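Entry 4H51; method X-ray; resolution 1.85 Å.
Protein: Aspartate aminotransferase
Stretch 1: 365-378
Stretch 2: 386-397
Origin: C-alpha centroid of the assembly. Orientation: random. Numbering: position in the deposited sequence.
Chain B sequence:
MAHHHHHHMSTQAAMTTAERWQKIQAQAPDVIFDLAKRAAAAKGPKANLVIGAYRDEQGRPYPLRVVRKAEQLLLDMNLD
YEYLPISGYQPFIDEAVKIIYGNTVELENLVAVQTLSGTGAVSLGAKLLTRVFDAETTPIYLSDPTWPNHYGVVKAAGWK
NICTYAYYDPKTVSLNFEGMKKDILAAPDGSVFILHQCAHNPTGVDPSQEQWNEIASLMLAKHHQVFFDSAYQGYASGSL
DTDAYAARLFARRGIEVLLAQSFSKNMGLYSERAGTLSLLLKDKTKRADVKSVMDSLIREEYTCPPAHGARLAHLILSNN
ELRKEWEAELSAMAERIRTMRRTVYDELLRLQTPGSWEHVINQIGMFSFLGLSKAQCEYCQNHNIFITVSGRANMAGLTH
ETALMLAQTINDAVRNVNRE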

# COMPACT_ATOMS: atom_id res chain seq x y z
N GLY B 365 24.52 10.87 -5.62
CA GLY B 365 23.17 10.66 -5.13
C GLY B 365 22.97 11.46 -3.86
O GLY B 365 23.62 12.47 -3.67
N MET B 366 22.06 11.03 -3.02
CA MET B 366 21.74 11.81 -1.83
C MET B 366 22.77 11.68 -0.71
O MET B 366 23.01 12.64 0.03
CB MET B 366 20.41 11.38 -1.28
CG MET B 366 19.30 12.15 -1.96
SD MET B 366 17.93 12.36 -0.83
CE MET B 366 17.02 13.31 -2.07
N PHE B 367 23.39 10.51 -0.62
CA PHE B 367 24.24 10.21 0.54
C PHE B 367 25.76 10.35 0.33
O PHE B 367 26.30 10.33 -0.81
CB PHE B 367 23.91 8.82 1.02
CG PHE B 367 22.46 8.62 1.36
CD1 PHE B 367 21.90 9.21 2.49
CD2 PHE B 367 21.66 7.78 0.60
CE1 PHE B 367 20.57 8.98 2.85
CE2 PHE B 367 20.33 7.55 0.94
CZ PHE B 367 19.78 8.14 2.06
N SER B 368 26.44 10.50 1.48
CA SER B 368 27.88 10.27 1.63
C SER B 368 27.98 9.17 2.73
O SER B 368 27.28 9.23 3.75
CB SER B 368 28.52 11.58 2.05
OG SER B 368 29.94 11.62 2.08
N PHE B 369 28.77 8.13 2.48
CA PHE B 369 29.24 7.24 3.52
C PHE B 369 30.62 7.80 3.94
O PHE B 369 31.58 7.67 3.19
CB PHE B 369 29.37 5.83 2.92
CG PHE B 369 28.91 4.73 3.81
CD1 PHE B 369 27.73 4.83 4.51
CD2 PHE B 369 29.62 3.54 3.89
CE1 PHE B 369 27.28 3.82 5.32
CE2 PHE B 369 29.18 2.53 4.71
CZ PHE B 369 28.01 2.66 5.42
N LEU B 370 30.69 8.46 5.10
CA LEU B 370 31.82 9.33 5.39
C LEU B 370 33.06 8.56 5.86
O LEU B 370 34.14 9.08 5.77
CB LEU B 370 31.46 10.38 6.45
CG LEU B 370 30.36 11.34 6.03
CD1 LEU B 370 29.82 12.16 7.20
CD2 LEU B 370 30.92 12.25 4.94
N GLY B 371 32.88 7.38 6.42
CA GLY B 371 34.01 6.56 6.86
C GLY B 371 34.32 6.63 8.35
O GLY B 371 35.18 5.90 8.84
N LEU B 372 33.59 7.43 9.09
CA LEU B 372 33.85 7.56 10.51
C LEU B 372 33.45 6.28 11.28
O LEU B 372 32.54 5.54 10.85
CB LEU B 372 33.10 8.79 11.05
CG LEU B 372 33.42 10.18 10.46
CD1 LEU B 372 32.46 11.22 11.06
CD2 LEU B 372 34.87 10.60 10.70
N SER B 373 34.12 6.05 12.42
CA SER B 373 33.81 4.93 13.32
C SER B 373 32.45 5.11 13.96
O SER B 373 31.90 6.23 13.94
CB SER B 373 34.83 4.86 14.48
OG SER B 373 34.33 5.58 15.61
N LYS B 374 31.96 4.06 14.61
CA LYS B 374 30.70 4.14 15.35
C LYS B 374 30.72 5.25 16.42
O LYS B 374 29.79 6.07 16.51
CB LYS B 374 30.34 2.79 16.01
CG LYS B 374 29.02 2.79 16.82
CD LYS B 374 28.52 1.38 17.14
CE LYS B 374 27.23 1.40 17.95
NZ LYS B 374 27.45 1.40 19.43
N ALA B 375 31.77 5.25 17.24
CA ALA B 375 31.90 6.23 18.32
C ALA B 375 31.98 7.67 17.77
O ALA B 375 31.37 8.58 18.33
CB ALA B 375 33.11 5.91 19.22
N GLN B 376 32.75 7.87 16.70
CA GLN B 376 32.76 9.15 15.99
C GLN B 376 31.41 9.62 15.46
O GLN B 376 31.10 10.83 15.54
CB GLN B 376 33.78 9.11 14.86
CG GLN B 376 35.18 9.01 15.40
CD GLN B 376 36.18 8.69 14.32
OE1 GLN B 376 35.82 8.18 13.26
NE2 GLN B 376 37.44 8.95 14.59
N CYS B 377 30.61 8.72 14.91
CA CYS B 377 29.28 9.10 14.45
C CYS B 377 28.36 9.46 15.64
O CYS B 377 27.63 10.45 15.59
CB CYS B 377 28.67 8.00 13.59
SG CYS B 377 29.64 7.59 12.10
N GLU B 378 28.41 8.67 16.71
CA GLU B 378 27.67 8.97 17.95
C GLU B 378 28.03 10.36 18.50
O GLU B 378 27.14 11.12 18.90
CB GLU B 378 27.90 7.86 19.02
CG GLU B 378 26.89 6.73 18.83
CD GLU B 378 27.27 5.42 19.51
OE1 GLU B 378 28.39 5.32 20.06
OE2 GLU B 378 26.44 4.49 19.43
N PHE B 386 23.41 15.07 12.91
CA PHE B 386 22.72 13.78 12.93
C PHE B 386 22.95 13.04 11.62
O PHE B 386 22.15 13.10 10.68
CB PHE B 386 21.22 13.94 13.18
CG PHE B 386 20.87 14.53 14.52
CD1 PHE B 386 20.66 13.70 15.63
CD2 PHE B 386 20.75 15.90 14.68
CE1 PHE B 386 20.32 14.23 16.86
CE2 PHE B 386 20.40 16.43 15.90
CZ PHE B 386 20.20 15.59 17.00
N ILE B 387 24.09 12.37 11.58
CA ILE B 387 24.35 11.31 10.61
C ILE B 387 24.04 9.94 11.25
O ILE B 387 23.90 9.85 12.48
CB ILE B 387 25.82 11.37 10.13
CG1 ILE B 387 26.79 11.08 11.26
CG2 ILE B 387 26.13 12.75 9.56
CD1 ILE B 387 28.22 11.10 10.84
N THR B 388 23.96 8.87 10.45
CA THR B 388 23.80 7.56 11.05
C THR B 388 25.08 7.04 11.72
O THR B 388 26.22 7.49 11.47
CB THR B 388 23.31 6.50 10.05
OG1 THR B 388 24.42 6.09 9.21
CG2 THR B 388 22.15 7.08 9.20
N VAL B 389 24.88 6.03 12.58
CA VAL B 389 25.97 5.38 13.26
C VAL B 389 26.96 4.68 12.30
O VAL B 389 28.10 4.45 12.64
CB VAL B 389 25.46 4.41 14.36
CG1 VAL B 389 24.66 5.17 15.39
CG2 VAL B 389 24.62 3.29 13.78
N SER B 390 26.51 4.36 11.10
CA SER B 390 27.38 3.80 10.04
C SER B 390 28.12 4.85 9.18
O SER B 390 28.87 4.52 8.26
CB SER B 390 26.56 2.89 9.14
OG SER B 390 25.46 3.58 8.55
N GLY B 391 27.88 6.11 9.49
CA GLY B 391 28.52 7.23 8.82
C GLY B 391 27.79 7.75 7.60
O GLY B 391 28.36 8.49 6.82
N ARG B 392 26.52 7.40 7.44
CA ARG B 392 25.72 7.91 6.33
C ARG B 392 25.16 9.29 6.60
O ARG B 392 24.52 9.51 7.63
CB ARG B 392 24.52 6.98 6.02
CG ARG B 392 23.95 7.29 4.65
CD ARG B 392 22.68 6.52 4.29
NE ARG B 392 21.50 7.05 4.99
CZ ARG B 392 20.27 6.51 4.95
NH1 ARG B 392 20.05 5.41 4.25
NH2 ARG B 392 19.26 7.09 5.62
N ALA B 393 25.33 10.19 5.64
CA ALA B 393 24.88 11.56 5.75
C ALA B 393 24.05 11.86 4.52
O ALA B 393 24.50 11.60 3.42
CB ALA B 393 26.08 12.54 5.81
N ASN B 394 22.85 12.41 4.72
CA ASN B 394 22.06 12.96 3.63
C ASN B 394 22.62 14.29 3.24
O ASN B 394 22.35 15.28 3.86
CB ASN B 394 20.59 13.10 4.05
CG ASN B 394 19.76 13.78 3.02
OD1 ASN B 394 20.11 13.75 1.84
ND2 ASN B 394 18.68 14.46 3.45
N MET B 395 23.39 14.31 2.15
CA MET B 395 24.00 15.52 1.69
C MET B 395 22.99 16.46 1.10
O MET B 395 23.17 17.66 1.10
CB MET B 395 25.12 15.24 0.67
CG MET B 395 26.14 14.20 1.11
SD MET B 395 27.14 14.71 2.54
CE MET B 395 28.24 15.94 1.85
N ALA B 396 21.85 15.91 0.67
CA ALA B 396 20.78 16.75 0.14
C ALA B 396 20.03 17.49 1.26
O ALA B 396 19.22 18.36 0.99
CB ALA B 396 19.80 15.88 -0.64
N GLY B 397 20.33 17.15 2.51
CA GLY B 397 19.73 17.85 3.65
C GLY B 397 20.53 19.04 4.13
O GLY B 397 20.10 19.74 5.05
O HOH W 1 31.04 5.28 6.67
O HOH W 2 30.43 3.83 11.49

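Strands 367-369 and 392-394 run antiparallel, and their pairing sends the side chains of the paired residues to alternating faces. Ser368 and Ala393 form the hydrogen-bonded pair, with Ser368 N to Ala393 O at 3.0 Å and Ala393 N to Ser368 O at 2.9 Å. The ladder continues beyond the strands through Leu370 N to Gly391 O (2.9 Å) and Met395 N to Met366 O (2.7 Å).

Phe367, Phe369, Arg392 and Asn394 share one face of this sheet. Arg392 is t at chi1 and chi2, but chi3 turns to p (75°), and the side chain thereby lies along the Phe367 ring. The guanidinium stacks flat on that ring, with centres 3.8 Å apart and planes at 20°, while Arg392 CD sits 3.5 Å from the centroid of the Phe367 ring, over its face. Flat stacking leaves the guanidinium edge free, and both NH1 and NH2 are hydrogen-bonded elsewhere in the structure. Phe369 departs from the standard wells, with chi1 at -140°; its ring reaches the turn, where Ser390 O lies over one face, 3.4 Å from Phe369 CE1.

On the face of Ser368 and Ala393, Leu370 (m, t) brings its CD1 to 4.0 Å from Ala393 CB and 4.1 Å from Ile387 CD1. Ile387, with chi1 p and chi2 t, extends its CD1 into a small apolar cluster, also approaching Leu372 CD1 (4.2 Å) and Cys377 SG (4.0 Å). Met395 adopts m for all three chi angles, a folded conformation that places its SD 3.5 Å from Ser368 CB.

In the type I turn from Thr388 to Gly391, Thr388 and Ser390 both take chi1 p, and their hydroxyls, OG1 of Thr388 and OG of Ser390, are hydrogen-bonded at 2.8 Å; Thr388 OG1 also accepts from Arg392 N (3.0 Å). Gly391 has phi/psi of 90/16, at which a CB would be jammed against the preceding carbonyl oxygen and would point toward stretch 1, 3.6 Å from Gly371 N. Cys377, in the m rotamer, points toward this turn, its CB 3.3 Å from Thr388 O and its SG 3.5 Å from Gly391 N. One water bridges Gly371 N and Ser390 O; another joins Leu372 O to Val389 O.

Ser373 caps the helix carrying Cys377: its OG accepts from Gln376 N at 3.0 Å. Gln376, with chi1 m and chi2 t, folds back so that its OE1 accepts from Ser373 N (2.9 Å), making the exchange reciprocal.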